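Local structure of conserved membrane protein (Chlamydia abortus, 6GZU) at residues Asn175-Ala180 / Ser185-Lys190; Leu142-Val147 / Asp217-Val222; Leu105-Ser110 / Glu115-Met120. The protein is a secreted effector combining deubiquitinating and acetyltransferase activities that induces Golgi fragmentation, and this chain holds its CE-clan cysteine protease-like catalytic region. All coordinates share one frame; numbering follows the deposited sequence.

Interaction 1: Asn175-Ala180 / Ser185-Lys190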
ATOM      1  N   ASN A 175       1.077   6.627  19.075  1.00 24.66           N
ATOM      2  CA  ASN A 175       0.365   6.701  20.354  1.00 27.15           C
ATOM      3  C   ASN A 175      -0.146   5.310  20.778  1.00 25.50           C
ATOM      4  O   ASN A 175      -0.565   5.114  21.934  1.00 26.48           O
ATOM      5  CB  ASN A 175      -0.836   7.639  20.236  1.00 30.91           C
ATOM      6  CG  ASN A 175      -0.453   9.100  20.060  1.00 37.35           C
ATOM      7  OD1 ASN A 175       0.606   9.548  20.508  1.00 40.94           O
ATOM      8  ND2 ASN A 175      -1.338   9.863  19.420  1.00 39.64           N
ATOM      9  N   VAL A 176      -0.178   4.377  19.842  1.00 22.35           N
ATOM     10  CA  VAL A 176      -0.723   3.033  20.104  1.00 23.32           C
ATOM     11  C   VAL A 176       0.371   1.991  20.253  1.00 23.71           C
ATOM     12  O   VAL A 176       0.256   1.082  21.080  1.00 24.49           O
ATOM     13  CB  VAL A 176      -1.710   2.615  18.955  1.00 24.78           C
ATOM     14  CG1 VAL A 176      -2.183   1.125  19.109  1.00 24.88           C
ATOM     15  CG2 VAL A 176      -2.909   3.584  18.934  1.00 26.00           C
ATOM     16  N   TYR A 177       1.409   2.093  19.414  1.00 21.57           N
ATOM     17  CA  TYR A 177       2.551   1.175  19.414  1.00 21.19           C
ATOM     18  C   TYR A 177       3.726   1.923  20.000  1.00 22.18           C
ATOM     19  O   TYR A 177       4.382   2.684  19.277  1.00 22.68           O
ATOM     20  CB  TYR A 177       2.867   0.719  17.998  1.00 21.70           C
ATOM     21  CG  TYR A 177       1.696  -0.035  17.405  1.00 22.31           C
ATOM     22  CD1 TYR A 177       1.559  -1.393  17.578  1.00 25.28           C
ATOM     23  CD2 TYR A 177       0.685   0.655  16.705  1.00 25.02           C
ATOM     24  CE1 TYR A 177       0.484  -2.046  17.048  1.00 28.16           C
ATOM     25  CE2 TYR A 177      -0.392   0.020  16.181  1.00 27.91           C
ATOM     26  CZ  TYR A 177      -0.504  -1.346  16.368  1.00 29.15           C
ATOM     27  OH  TYR A 177      -1.547  -2.106  15.890  1.00 34.75           O
ATOM     28  N   PRO A 178       4.001   1.732  21.289  1.00 21.78           N
ATOM     29  CA  PRO A 178       5.045   2.593  21.908  1.00 21.96           C
ATOM     30  C   PRO A 178       6.464   2.301  21.431  1.00 21.81           C
ATOM     31  O   PRO A 178       6.729   1.214  20.891  1.00 22.97           O
ATOM     32  CB  PRO A 178       4.930   2.253  23.418  1.00 22.87           C
ATOM     33  CG  PRO A 178       3.582   1.683  23.546  1.00 22.68           C
ATOM     34  CD  PRO A 178       3.383   0.854  22.297  1.00 21.92           C
ATOM     35  N   ASP A 179       7.374   3.257  21.624  1.00 22.24           N
ATOM     36  CA  ASP A 179       8.773   3.023  21.339  1.00 24.09           C
ATOM     37  C   ASP A 179       9.490   2.345  22.508  1.00 23.62           C
ATOM     38  O   ASP A 179       8.910   2.113  23.608  1.00 24.52           O
ATOM     39  CB  ASP A 179       9.479   4.316  20.874  1.00 25.72           C
ATOM     40  CG  ASP A 179       9.596   5.359  21.954  1.00 27.59           C
ATOM     41  OD1 ASP A 179       9.874   5.039  23.131  1.00 26.65           O
ATOM     42  OD2 ASP A 179       9.527   6.577  21.610  1.00 31.00           O
ATOM     43  N   ALA A 180      10.755   1.999  22.263  1.00 25.60           N
ATOM     44  CA  ALA A 180      11.534   1.231  23.228  1.00 25.71           C
ATOM     45  C   ALA A 180      11.846   2.002  24.485  1.00 24.84           C
ATOM     46  O   ALA A 180      12.221   1.396  25.503  1.00 25.90           O
ATOM     47  CB  ALA A 180      12.827   0.716  22.597  1.00 29.45           C
ATOM     48  N   SER A 185       6.184   8.239  20.751  1.00 24.44           N
ATOM     49  CA  SER A 185       6.759   9.063  19.678  1.00 25.11           C
ATOM     50  C   SER A 185       6.164   8.698  18.324  1.00 23.68           C
ATOM     51  O   SER A 185       5.831   7.544  18.078  1.00 24.16           O
ATOM     52  CB  SER A 185       8.272   8.836  19.657  1.00 27.78           C
ATOM     53  OG  SER A 185       8.603   7.470  19.404  1.00 27.76           O
ATOM     54  N   PRO A 186       6.073   9.662  17.395  1.00 22.71           N
ATOM     55  CA  PRO A 186       5.563   9.300  16.074  1.00 22.26           C
ATOM     56  C   PRO A 186       6.420   8.236  15.400  1.00 21.87           C
ATOM     57  O   PRO A 186       7.643   8.215  15.601  1.00 22.88           O
ATOM     58  CB  PRO A 186       5.678  10.610  15.299  1.00 22.92           C
ATOM     59  CG  PRO A 186       5.517  11.674  16.333  1.00 24.09           C
ATOM     60  CD  PRO A 186       6.221  11.121  17.542  1.00 23.15           C
ATOM     61  N   PHE A 187       5.803   7.374  14.605  1.00 19.73           N
ATOM     62  CA  PHE A 187       6.589   6.508  13.732  1.00 21.41           C
ATOM     63  C   PHE A 187       7.452   7.411  12.837  1.00 21.02           C
ATOM     64  O   PHE A 187       7.076   8.564  12.497  1.00 22.01           O
ATOM     65  CB  PHE A 187       5.668   5.689  12.812  1.00 21.62           C
ATOM     66  CG  PHE A 187       5.050   4.487  13.459  1.00 19.75           C
ATOM     67  CD1 PHE A 187       4.974   4.339  14.834  1.00 19.87           C
ATOM     68  CD2 PHE A 187       4.564   3.467  12.664  1.00 20.43           C
ATOM     69  CE1 PHE A 187       4.376   3.207  15.373  1.00 20.77           C
ATOM     70  CE2 PHE A 187       3.985   2.355  13.198  1.00 21.25           C
ATOM     71  CZ  PHE A 187       3.912   2.206  14.570  1.00 20.75           C
ATOM     72  N   ILE A 188       8.610   6.903  12.396  1.00 21.76           N
ATOM     73  CA  ILE A 188       9.402   7.674  11.428  1.00 22.84           C
ATOM     74  C   ILE A 188       8.765   7.599  10.055  1.00 20.56           C
ATOM     75  O   ILE A 188       8.276   6.535   9.680  1.00 21.53           O
ATOM     76  CB  ILE A 188      10.846   7.173  11.405  1.00 26.60           C
ATOM     77  CG1 ILE A 188      11.707   8.056  10.529  1.00 28.79           C
ATOM     78  CG2 ILE A 188      10.920   5.704  10.926  1.00 30.03           C
ATOM     79  CD1 ILE A 188      13.169   7.751  10.669  1.00 33.22           C
ATOM     80  N   VAL A 189       8.715   8.717   9.333  1.00 19.97           N
ATOM     81  CA  VAL A 189       8.266   8.750   7.942  1.00 20.39           C
ATOM     82  C   VAL A 189       9.479   8.736   7.031  1.00 20.60           C
ATOM     83  O   VAL A 189      10.379   9.592   7.122  1.00 23.24           O
ATOM     84  CB  VAL A 189       7.395  10.020   7.664  1.00 19.98           C
ATOM     85  CG1 VAL A 189       7.003  10.116   6.138  1.00 20.46           C
ATOM     86  CG2 VAL A 189       6.142  10.021   8.562  1.00 21.45           C
ATOM     87  N   LYS A 190       9.484   7.808   6.078  1.00 20.33           N
ATOM     88  CA  LYS A 190      10.584   7.695   5.119  1.00 20.42           C
ATOM     89  C   LYS A 190      10.016   7.791   3.686  1.00 19.90           C
ATOM     90  O   LYS A 190       9.334   6.876   3.229  1.00 21.41           O
ATOM     91  CB  LYS A 190      11.284   6.317   5.266  1.00 23.65           C
ATOM     92  CG  LYS A 190      11.930   6.072   6.643  1.00 25.00           C
ATOM     93  CD  LYS A 190      12.576   4.683   6.736  1.00 27.69           C
ATOM     94  CE  LYS A 190      13.352   4.559   8.047  1.00 31.87           C
ATOM     95  NZ  LYS A 190      13.886   3.156   8.280  1.00 33.82           N
TER
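Tyr177 meets Phe187 and Asp179 meets Ser185 where the loop leaving helix 159-174 turns back to enter strand 188-191. This is the return leg of a beta-alpha-beta crossover (146-150, 159-174, 188-191) within the Ulp1-type catalytic region. The strand runs along one border of the mixed sheet, and the two pairs draw the ends of the loop together at its mouth.

The apolar part rests on Phe187, the one buried residue of the four. Its ring points its edge at the tyrosine: CB of Tyr177 lies near the plane of the phenylalanine ring, 3.9 Å from CZ of Phe187. The contact is therefore made by the methylene at the root of the tyrosine, and the two rings are not stacked. With chi1 at -62°, CG of Tyr177 stands opposite its own carbonyl carbon, which leaves CB and CD2 toward Phe187, CD2 at 4.2 Å from CZ. The backbone oxygen of Tyr177 also lies at the phenylalanine edge, in plane, 3.9 Å from CE1 of Phe187, where the ring hydrogens carry a slight positive charge. Phenylalanine suits this inward place because it brings bulk without a polar group to satisfy.

Arg145, whose side chain also touches Phe187 and Asp179, bridges the two segments: its NH2 donates to the carbonyl oxygens of both Tyr177 and Ser185. The tyrosine side chain stands about 11 Å from the bound zinc ion.

Short polar side chains suit the partly exposed end of the contact, since they reach each other directly. Asp179 splits its carboxylate, OD1 accepting from the backbone N of Ala183 within the loop. OG of Ser185 donates to Asp179 OD2 over 2.6 Å, and OD2 receives it on its anti lone pair, the one away from OD1.

Interaction 2: Leu142-Val147 / Asp217-Val222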
ATOM      1  N   LEU A 142       4.793  -2.150  11.617  1.00 21.62           N
ATOM      2  CA  LEU A 142       4.610  -1.994  13.057  1.00 22.98           C
ATOM      3  C   LEU A 142       5.873  -2.371  13.845  1.00 25.70           C
ATOM      4  O   LEU A 142       6.130  -1.825  14.940  1.00 26.78           O
ATOM      5  CB  LEU A 142       3.423  -2.862  13.546  1.00 23.10           C
ATOM      6  CG  LEU A 142       2.024  -2.582  12.940  1.00 22.85           C
ATOM      7  CD1 LEU A 142       1.016  -3.573  13.496  1.00 23.54           C
ATOM      8  CD2 LEU A 142       1.581  -1.139  13.249  1.00 22.39           C
ATOM      9  N   ASP A 143       6.654  -3.314  13.316  1.00 26.11           N
ATOM     10  CA  ASP A 143       7.850  -3.780  14.020  1.00 29.36           C
ATOM     11  C   ASP A 143       8.925  -2.704  14.015  1.00 29.07           C
ATOM     12  O   ASP A 143       9.611  -2.492  15.023  1.00 31.08           O
ATOM     13  CB  ASP A 143       8.403  -5.069  13.376  1.00 33.39           C
ATOM     14  CG  ASP A 143       7.599  -6.307  13.741  1.00 37.86           C
ATOM     15  OD1 ASP A 143       7.197  -6.476  14.929  1.00 40.47           O
ATOM     16  OD2 ASP A 143       7.382  -7.130  12.836  1.00 40.57           O
ATOM     17  N   ARG A 144       9.025  -1.985  12.899  1.00 25.91           N
ATOM     18  CA  ARG A 144      10.064  -0.965  12.735  1.00 24.32           C
ATOM     19  C   ARG A 144       9.571   0.435  13.093  1.00 24.47           C
ATOM     20  O   ARG A 144      10.373   1.390  13.128  1.00 24.11           O
ATOM     21  CB  ARG A 144      10.649  -0.987  11.305  1.00 24.80           C
ATOM     22  CG  ARG A 144      11.553  -2.198  11.085  1.00 27.11           C
ATOM     23  CD  ARG A 144      11.908  -2.380   9.646  1.00 28.97           C
ATOM     24  NE  ARG A 144      12.718  -1.288   9.130  1.00 30.24           N
ATOM     25  CZ  ARG A 144      14.054  -1.272   9.094  1.00 32.09           C
ATOM     26  NH1 ARG A 144      14.765  -2.263   9.606  1.00 33.38           N
ATOM     27  NH2 ARG A 144      14.683  -0.248   8.533  1.00 32.89           N
ATOM     28  N   ARG A 145       8.280   0.550  13.410  1.00 23.81           N
ATOM     29  CA  ARG A 145       7.637   1.848  13.759  1.00 23.66           C
ATOM     30  C   ARG A 145       7.952   2.870  12.668  1.00 22.01           C
ATOM     31  O   ARG A 145       8.496   3.986  12.928  1.00 23.51           O
ATOM     32  CB  ARG A 145       8.047   2.362  15.135  1.00 23.11           C
ATOM     33  CG  ARG A 145       7.686   1.374  16.215  1.00 22.83           C
ATOM     34  CD  ARG A 145       7.998   1.998  17.607  1.00 24.16           C
ATOM     35  NE  ARG A 145       6.964   2.886  18.095  1.00 23.13           N
ATOM     36  CZ  ARG A 145       7.054   4.205  18.143  1.00 24.54           C
ATOM     37  NH1 ARG A 145       8.075   4.853  17.569  1.00 26.66           N
ATOM     38  NH2 ARG A 145       6.058   4.899  18.709  1.00 24.39           N
ATOM     39  N   GLU A 146       7.604   2.504  11.435  1.00 20.78           N
ATOM     40  CA  GLU A 146       7.870   3.393  10.318  1.00 20.36           C
ATOM     41  C   GLU A 146       6.707   3.405   9.362  1.00 19.33           C
ATOM     42  O   GLU A 146       5.984   2.396   9.197  1.00 20.02           O
ATOM     43  CB  GLU A 146       9.173   2.994   9.592  1.00 20.89           C
ATOM     44  CG  GLU A 146       9.137   1.647   8.893  1.00 22.41           C
ATOM     45  CD  GLU A 146      10.505   1.163   8.351  1.00 24.51           C
ATOM     46  OE1 GLU A 146      11.548   1.623   8.852  1.00 26.78           O
ATOM     47  OE2 GLU A 146      10.564   0.346   7.379  1.00 25.69           O
ATOM     48  N   VAL A 147       6.571   4.544   8.695  1.00 18.85           N
ATOM     49  CA  VAL A 147       5.666   4.713   7.554  1.00 18.14           C
ATOM     50  C   VAL A 147       6.539   5.024   6.363  1.00 17.69           C
ATOM     51  O   VAL A 147       7.219   6.056   6.330  1.00 21.12           O
ATOM     52  CB  VAL A 147       4.629   5.862   7.826  1.00 18.99           C
ATOM     53  CG1 VAL A 147       3.665   6.033   6.621  1.00 19.75           C
ATOM     54  CG2 VAL A 147       3.858   5.633   9.131  1.00 19.75           C
ATOM     55  N   ASP A 217      12.069  -8.480   1.828  1.00 27.80           N
ATOM     56  CA  ASP A 217      13.293  -9.238   2.118  1.00 29.01           C
ATOM     57  C   ASP A 217      14.357  -8.421   2.852  1.00 28.67           C
ATOM     58  O   ASP A 217      15.182  -8.969   3.568  1.00 32.05           O
ATOM     59  CB  ASP A 217      13.883  -9.840   0.841  1.00 33.57           C
ATOM     60  CG  ASP A 217      13.053 -11.022   0.322  1.00 38.92           C
ATOM     61  OD1 ASP A 217      12.403 -11.713   1.133  1.00 41.84           O
ATOM     62  OD2 ASP A 217      13.042 -11.248  -0.888  1.00 40.91           O
ATOM     63  N   ASN A 218      14.306  -7.113   2.677  1.00 27.19           N
ATOM     64  CA  ASN A 218      15.271  -6.199   3.305  1.00 26.99           C
ATOM     65  C   ASN A 218      14.647  -4.819   3.441  1.00 25.92           C
ATOM     66  O   ASN A 218      14.566  -4.082   2.477  1.00 24.78           O
ATOM     67  CB  ASN A 218      16.533  -6.099   2.438  1.00 29.69           C
ATOM     68  CG  ASN A 218      17.492  -5.025   2.920  1.00 33.91           C
ATOM     69  OD1 ASN A 218      17.383  -4.501   4.045  1.00 33.51           O
ATOM     70  ND2 ASN A 218      18.446  -4.680   2.051  1.00 36.88           N
ATOM     71  N   PRO A 219      14.159  -4.463   4.630  1.00 26.03           N
ATOM     72  CA  PRO A 219      13.434  -3.184   4.737  1.00 26.31           C
ATOM     73  C   PRO A 219      14.304  -1.961   4.568  1.00 26.65           C
ATOM     74  O   PRO A 219      13.763  -0.865   4.441  1.00 27.16           O
ATOM     75  CB  PRO A 219      12.860  -3.200   6.152  1.00 28.20           C
ATOM     76  CG  PRO A 219      13.738  -4.186   6.866  1.00 30.86           C
ATOM     77  CD  PRO A 219      14.096  -5.243   5.867  1.00 29.35           C
ATOM     78  N   ASP A 220      15.617  -2.135   4.546  1.00 27.52           N
ATOM     79  CA  ASP A 220      16.520  -1.023   4.169  1.00 29.17           C
ATOM     80  C   ASP A 220      16.768  -0.887   2.670  1.00 29.76           C
ATOM     81  O   ASP A 220      17.567  -0.050   2.242  1.00 31.73           O
ATOM     82  CB  ASP A 220      17.849  -1.125   4.902  1.00 30.86           C
ATOM     83  CG  ASP A 220      17.683  -0.966   6.387  1.00 35.50           C
ATOM     84  OD1 ASP A 220      17.061   0.032   6.807  1.00 36.77           O
ATOM     85  OD2 ASP A 220      18.120  -1.870   7.124  1.00 38.08           O
ATOM     86  N   TYR A 221      16.070  -1.681   1.871  1.00 27.62           N
ATOM     87  CA  TYR A 221      16.232  -1.637   0.416  1.00 25.12           C
ATOM     88  C   TYR A 221      15.817  -0.298  -0.210  1.00 27.23           C
ATOM     89  O   TYR A 221      14.737   0.217   0.073  1.00 29.73           O
ATOM     90  CB  TYR A 221      15.358  -2.695  -0.243  1.00 24.89           C
ATOM     91  CG  TYR A 221      15.521  -2.689  -1.744  1.00 25.21           C
ATOM     92  CD1 TYR A 221      16.657  -3.223  -2.327  1.00 26.34           C
ATOM     93  CD2 TYR A 221      14.558  -2.127  -2.565  1.00 26.73           C
ATOM     94  CE1 TYR A 221      16.817  -3.259  -3.698  1.00 27.00           C
ATOM     95  CE2 TYR A 221      14.712  -2.129  -3.963  1.00 26.05           C
ATOM     96  CZ  TYR A 221      15.870  -2.696  -4.516  1.00 27.53           C
ATOM     97  OH  TYR A 221      16.104  -2.733  -5.876  1.00 29.95           O
ATOM     98  N   VAL A 222      16.642   0.232  -1.101  1.00 28.11           N
ATOM     99  CA  VAL A 222      16.242   1.382  -1.925  1.00 30.74           C
ATOM    100  C   VAL A 222      16.713   1.055  -3.323  1.00 30.50           C
ATOM    101  O   VAL A 222      17.837   0.580  -3.481  1.00 32.42           O
ATOM    102  CB  VAL A 222      16.905   2.678  -1.421  1.00 33.87           C
ATOM    103  CG1 VAL A 222      16.610   3.855  -2.322  1.00 35.31           C
ATOM    104  CG2 VAL A 222      16.440   2.976   0.004  1.00 34.71           C
TER
HETATM  105  O   HOH W   1      13.078   0.924   6.221  1.00 27.94           O
HETATM  106  O   HOH W   2      17.437  -1.652   9.496  1.00 66.20           O
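The guanidinium of Arg144 has the ring of Pro219 over one face, with CG of Pro219 3.5 Å from Arg144 NH1 and displaced toward the rim of the flat group. Glu146 and water 2 lie in plane at its edge; OD1 of Asp220 comes at the edge but tilted from the plane. The carboxylate of Asp220 is steeply turned, its plane 73° from that of the guanidinium, and its OD1 takes a hydrogen bond from Arg144 NH2 at 3.0 Å. This salt bridge is bent, with 130° at the hydrogen. At the root of the guanidinium, NE of Arg144 donates to Glu146 OE1 at 3.1 Å, and more weakly to OE2. A bend at chi3 (65°) turns the arginine tip to lie between the two acids.

Two waters extend the network. Water 1 accepts from Arg144 NH2 and donates to Glu146 OE2 and to the carbonyl oxygen of Pro219, 2.6 Å away; water 2 joins Arg144 NH1 to Asp220 OD2. Arginine suits this place because it offers a flat, poorly hydrated face that a proline ring can pack on and N-H groups to both acids at once.

Proline suits the second position of the type I turn from Asn218 to Tyr221, where its fixed phi is the one required. Asn218 OD1 reinforces it as an Asx turn, accepting from Asp220 N.

Glu146 is held further by Tyr215 of helix 204-217 and by Lys190 of strand 188-191. The contact thus ties the hairpin between strands 134-141 and 146-150, with its G1 beta bulge at Arg145 and Glu146, to the loop that leads from helix 204-217 toward helix 228-241.

Interaction 3: Leu105-Ser110 / Glu115-Met120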
ATOM      1  N   LEU A 105      -1.674   3.421  -3.574  1.00 17.33           N
ATOM      2  CA  LEU A 105      -2.271   4.733  -3.412  1.00 17.42           C
ATOM      3  C   LEU A 105      -2.314   5.393  -4.791  1.00 19.34           C
ATOM      4  O   LEU A 105      -1.261   5.560  -5.417  1.00 22.17           O
ATOM      5  CB  LEU A 105      -1.488   5.560  -2.364  1.00 21.59           C
ATOM      6  CG  LEU A 105      -2.145   6.838  -1.828  1.00 22.68           C
ATOM      7  CD1 LEU A 105      -1.586   7.328  -0.527  1.00 21.49           C
ATOM      8  CD2 LEU A 105      -1.823   7.942  -2.859  1.00 22.78           C
ATOM      9  N   TRP A 106      -3.516   5.781  -5.209  1.00 19.35           N
ATOM     10  CA  TRP A 106      -3.821   6.341  -6.529  1.00 20.98           C
ATOM     11  C   TRP A 106      -3.884   7.857  -6.419  1.00 21.01           C
ATOM     12  O   TRP A 106      -4.428   8.388  -5.461  1.00 21.21           O
ATOM     13  CB  TRP A 106      -5.189   5.836  -6.964  1.00 22.45           C
ATOM     14  CG  TRP A 106      -5.540   6.180  -8.356  1.00 24.19           C
ATOM     15  CD1 TRP A 106      -5.331   5.403  -9.462  1.00 26.76           C
ATOM     16  CD2 TRP A 106      -6.213   7.374  -8.825  1.00 25.18           C
ATOM     17  NE1 TRP A 106      -5.806   6.043 -10.594  1.00 27.62           N
ATOM     18  CE2 TRP A 106      -6.353   7.247 -10.232  1.00 26.54           C
ATOM     19  CE3 TRP A 106      -6.700   8.536  -8.200  1.00 26.05           C
ATOM     20  CZ2 TRP A 106      -6.955   8.229 -11.011  1.00 28.12           C
ATOM     21  CZ3 TRP A 106      -7.292   9.531  -8.993  1.00 26.20           C
ATOM     22  CH2 TRP A 106      -7.421   9.362 -10.371  1.00 28.13           C
ATOM     23  N   HIS A 107      -3.303   8.568  -7.399  1.00 20.56           N
ATOM     24  CA  HIS A 107      -3.311  10.032  -7.399  1.00 19.65           C
ATOM     25  C   HIS A 107      -3.466  10.623  -8.774  1.00 20.21           C
ATOM     26  O   HIS A 107      -2.940  10.085  -9.736  1.00 21.48           O
ATOM     27  CB  HIS A 107      -2.015  10.580  -6.793  1.00 21.49           C
ATOM     28  CG  HIS A 107      -2.061  12.051  -6.548  1.00 21.63           C
ATOM     29  ND1 HIS A 107      -2.884  12.609  -5.590  1.00 22.89           N
ATOM     30  CD2 HIS A 107      -1.387  13.085  -7.125  1.00 22.21           C
ATOM     31  CE1 HIS A 107      -2.723  13.928  -5.591  1.00 22.88           C
ATOM     32  NE2 HIS A 107      -1.817  14.241  -6.506  1.00 22.19           N
ATOM     33  N   HIS A 108      -4.127  11.769  -8.828  1.00 20.59           N
ATOM     34  CA  HIS A 108      -4.155  12.593 -10.031  1.00 20.89           C
ATOM     35  C   HIS A 108      -4.061  14.026  -9.549  1.00 22.43           C
ATOM     36  O   HIS A 108      -4.781  14.426  -8.632  1.00 24.07           O
ATOM     37  CB  HIS A 108      -5.448  12.407 -10.806  1.00 22.21           C
ATOM     38  CG  HIS A 108      -5.389  13.008 -12.173  1.00 21.80           C
ATOM     39  ND1 HIS A 108      -5.488  14.364 -12.396  1.00 23.67           N
ATOM     40  CD2 HIS A 108      -5.213  12.437 -13.390  1.00 22.29           C
ATOM     41  CE1 HIS A 108      -5.392  14.603 -13.693  1.00 23.04           C
ATOM     42  NE2 HIS A 108      -5.229  13.449 -14.321  1.00 22.88           N
ATOM     43  N   PRO A 109      -3.187  14.831 -10.180  1.00 23.06           N
ATOM     44  CA  PRO A 109      -2.973  16.205  -9.711  1.00 24.46           C
ATOM     45  C   PRO A 109      -4.154  17.158  -9.911  1.00 24.55           C
ATOM     46  O   PRO A 109      -4.140  18.250  -9.292  1.00 26.53           O
ATOM     47  CB  PRO A 109      -1.766  16.696 -10.541  1.00 26.67           C
ATOM     48  CG  PRO A 109      -1.134  15.418 -11.117  1.00 25.71           C
ATOM     49  CD  PRO A 109      -2.264  14.445 -11.274  1.00 25.28           C
ATOM     50  N   SER A 110      -5.148  16.805 -10.728  1.00 26.04           N
ATOM     51  CA  SER A 110      -6.241  17.742 -10.988  1.00 29.27           C
ATOM     52  C   SER A 110      -7.330  17.730  -9.928  1.00 31.18           C
ATOM     53  O   SER A 110      -8.171  18.624  -9.894  1.00 33.18           O
ATOM     54  CB  SER A 110      -6.863  17.505 -12.362  1.00 33.13           C
ATOM     55  OG  SER A 110      -7.509  16.230 -12.335  1.00 38.01           O
ATOM     56  N   GLU A 115     -14.027  14.436  -2.980  1.00 39.04           N
ATOM     57  CA  GLU A 115     -15.060  14.166  -3.989  1.00 39.95           C
ATOM     58  C   GLU A 115     -14.440  14.106  -5.386  1.00 39.83           C
ATOM     59  O   GLU A 115     -14.629  13.123  -6.124  1.00 40.44           O
ATOM     60  CB  GLU A 115     -16.197  15.198  -3.938  1.00 40.94           C
ATOM     61  N   GLU A 116     -13.673  15.133  -5.750  1.00 39.03           N
ATOM     62  CA  GLU A 116     -12.952  15.106  -7.029  1.00 38.98           C
ATOM     63  C   GLU A 116     -12.020  13.889  -7.173  1.00 36.07           C
ATOM     64  O   GLU A 116     -12.054  13.199  -8.205  1.00 36.42           O
ATOM     65  CB  GLU A 116     -12.179  16.414  -7.259  1.00 41.15           C
ATOM     66  CG  GLU A 116     -13.052  17.628  -7.564  1.00 45.95           C
ATOM     67  CD  GLU A 116     -12.268  18.922  -7.495  1.00 49.47           C
ATOM     68  OE1 GLU A 116     -11.013  18.867  -7.588  1.00 49.09           O
ATOM     69  OE2 GLU A 116     -12.905  20.000  -7.343  1.00 51.35           O
ATOM     70  N   MET A 117     -11.200  13.601  -6.157  1.00 33.60           N
ATOM     71  CA  MET A 117     -10.253  12.491  -6.253  1.00 30.82           C
ATOM     72  C   MET A 117     -11.033  11.186  -6.394  1.00 32.43           C
ATOM     73  O   MET A 117     -10.700  10.304  -7.199  1.00 32.03           O
ATOM     74  CB  MET A 117      -9.342  12.401  -5.010  1.00 29.50           C
ATOM     75  CG  MET A 117      -8.136  11.493  -5.210  1.00 29.24           C
ATOM     76  SD  MET A 117      -6.945  12.136  -6.385  1.00 30.25           S
ATOM     77  CE  MET A 117      -6.207  13.472  -5.406  1.00 30.42           C
ATOM     78  N   ASN A 118     -12.091  11.049  -5.608  1.00 34.76           N
ATOM     79  CA  ASN A 118     -12.846   9.812  -5.719  1.00 38.67           C
ATOM     80  C   ASN A 118     -13.558   9.559  -7.039  1.00 38.45           C
ATOM     81  O   ASN A 118     -13.550   8.427  -7.551  1.00 38.13           O
ATOM     82  CB  ASN A 118     -13.760   9.622  -4.542  1.00 42.84           C
ATOM     83  CG  ASN A 118     -13.221   8.604  -3.643  1.00 46.53           C
ATOM     84  OD1 ASN A 118     -12.115   8.766  -3.109  1.00 47.82           O
ATOM     85  ND2 ASN A 118     -13.899   7.475  -3.573  1.00 46.09           N
ATOM     86  N   SER A 119     -14.144  10.610  -7.592  1.00 37.86           N
ATOM     87  CA  SER A 119     -14.856  10.480  -8.844  1.00 39.88           C
ATOM     88  C   SER A 119     -13.880  10.114  -9.941  1.00 39.89           C
ATOM     89  O   SER A 119     -14.149   9.225 -10.766  1.00 42.07           O
ATOM     90  CB  SER A 119     -15.569  11.772  -9.189  1.00 41.59           C
ATOM     91  OG  SER A 119     -16.169  11.629 -10.459  1.00 43.33           O
ATOM     92  N   MET A 120     -12.743  10.806  -9.953  1.00 38.03           N
ATOM     93  CA  MET A 120     -11.695  10.508 -10.916  1.00 35.54           C
ATOM     94  C   MET A 120     -11.196   9.088 -10.734  1.00 33.97           C
ATOM     95  O   MET A 120     -11.067   8.341 -11.696  1.00 34.66           O
ATOM     96  CB  MET A 120     -10.542  11.482 -10.793  1.00 35.59           C
ATOM     97  CG  MET A 120     -10.921  12.891 -11.093  1.00 39.39           C
ATOM     98  SD  MET A 120      -9.428  13.873 -11.335  1.00 42.17           S
ATOM     99  CE  MET A 120      -8.744  12.905 -12.680  1.00 40.75           C
TER
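A strand-to-helix connection is packed here: strand 100-107 runs out through His108 and Ser110, and helix 114-124 returns across it, so that Met117 and Met120 meet Trp106, His107 and His108. The axes of strand 105-107 and helix 115-120 approach to 9.4 Å, at 103° between their directions.

Met117 touches two rings. Its SD lies at the edge of the Trp106 indole, 3.7 Å from CZ3, while its bent chain carries CE to 3.4 Å from His107 ND1. Met120 works one helical turn on. Its CB packs against Trp106 CH2 at 3.8 Å, and a bend at chi3 (58°) lays CE over a face of the His108 imidazole, 3.5 Å from the ring centroid, as a CH-pi contact; CD of Pro109 lies over the opposite face. The ring is also fixed in its rotation, since Ser110 N donates to His108 ND1 at 3.0 Å, nearly in the ring plane. Ser110 OG comes within 3.2 Å of Met120 SD.

Methionine suits both helix positions because its flexible, polarisable chain can follow ring edges and faces alike. Met117 and Trp106 form a Met-aromatic contact, within a connection from the strand next to the sheet's edge to a helix packed nearly across it.

Overall arrangement
All three contacts reach the same five-stranded mixed sheet. Interaction 3 comes first along the chain, at the end of strand 100-107. Interaction 1 follows later, lying between the two segments of interaction 2, whose first segment enters strand 146-150, the direct neighbour of strand 188-191. Interactions 1 and 2 have centres about 13 Å apart and touch, with Ile188 O probably hydrogen-bonded to Val147 N as the strands pair. Interaction 3 stands apart, its centre about 29 Å from that of interaction 1 and about 28 Å from that of interaction 2, across the chain's centre from the latter. Two neighbouring contacts thus secure loops at one border of the sheet, while the third packs helix 114-124 against the end of strand 100-107.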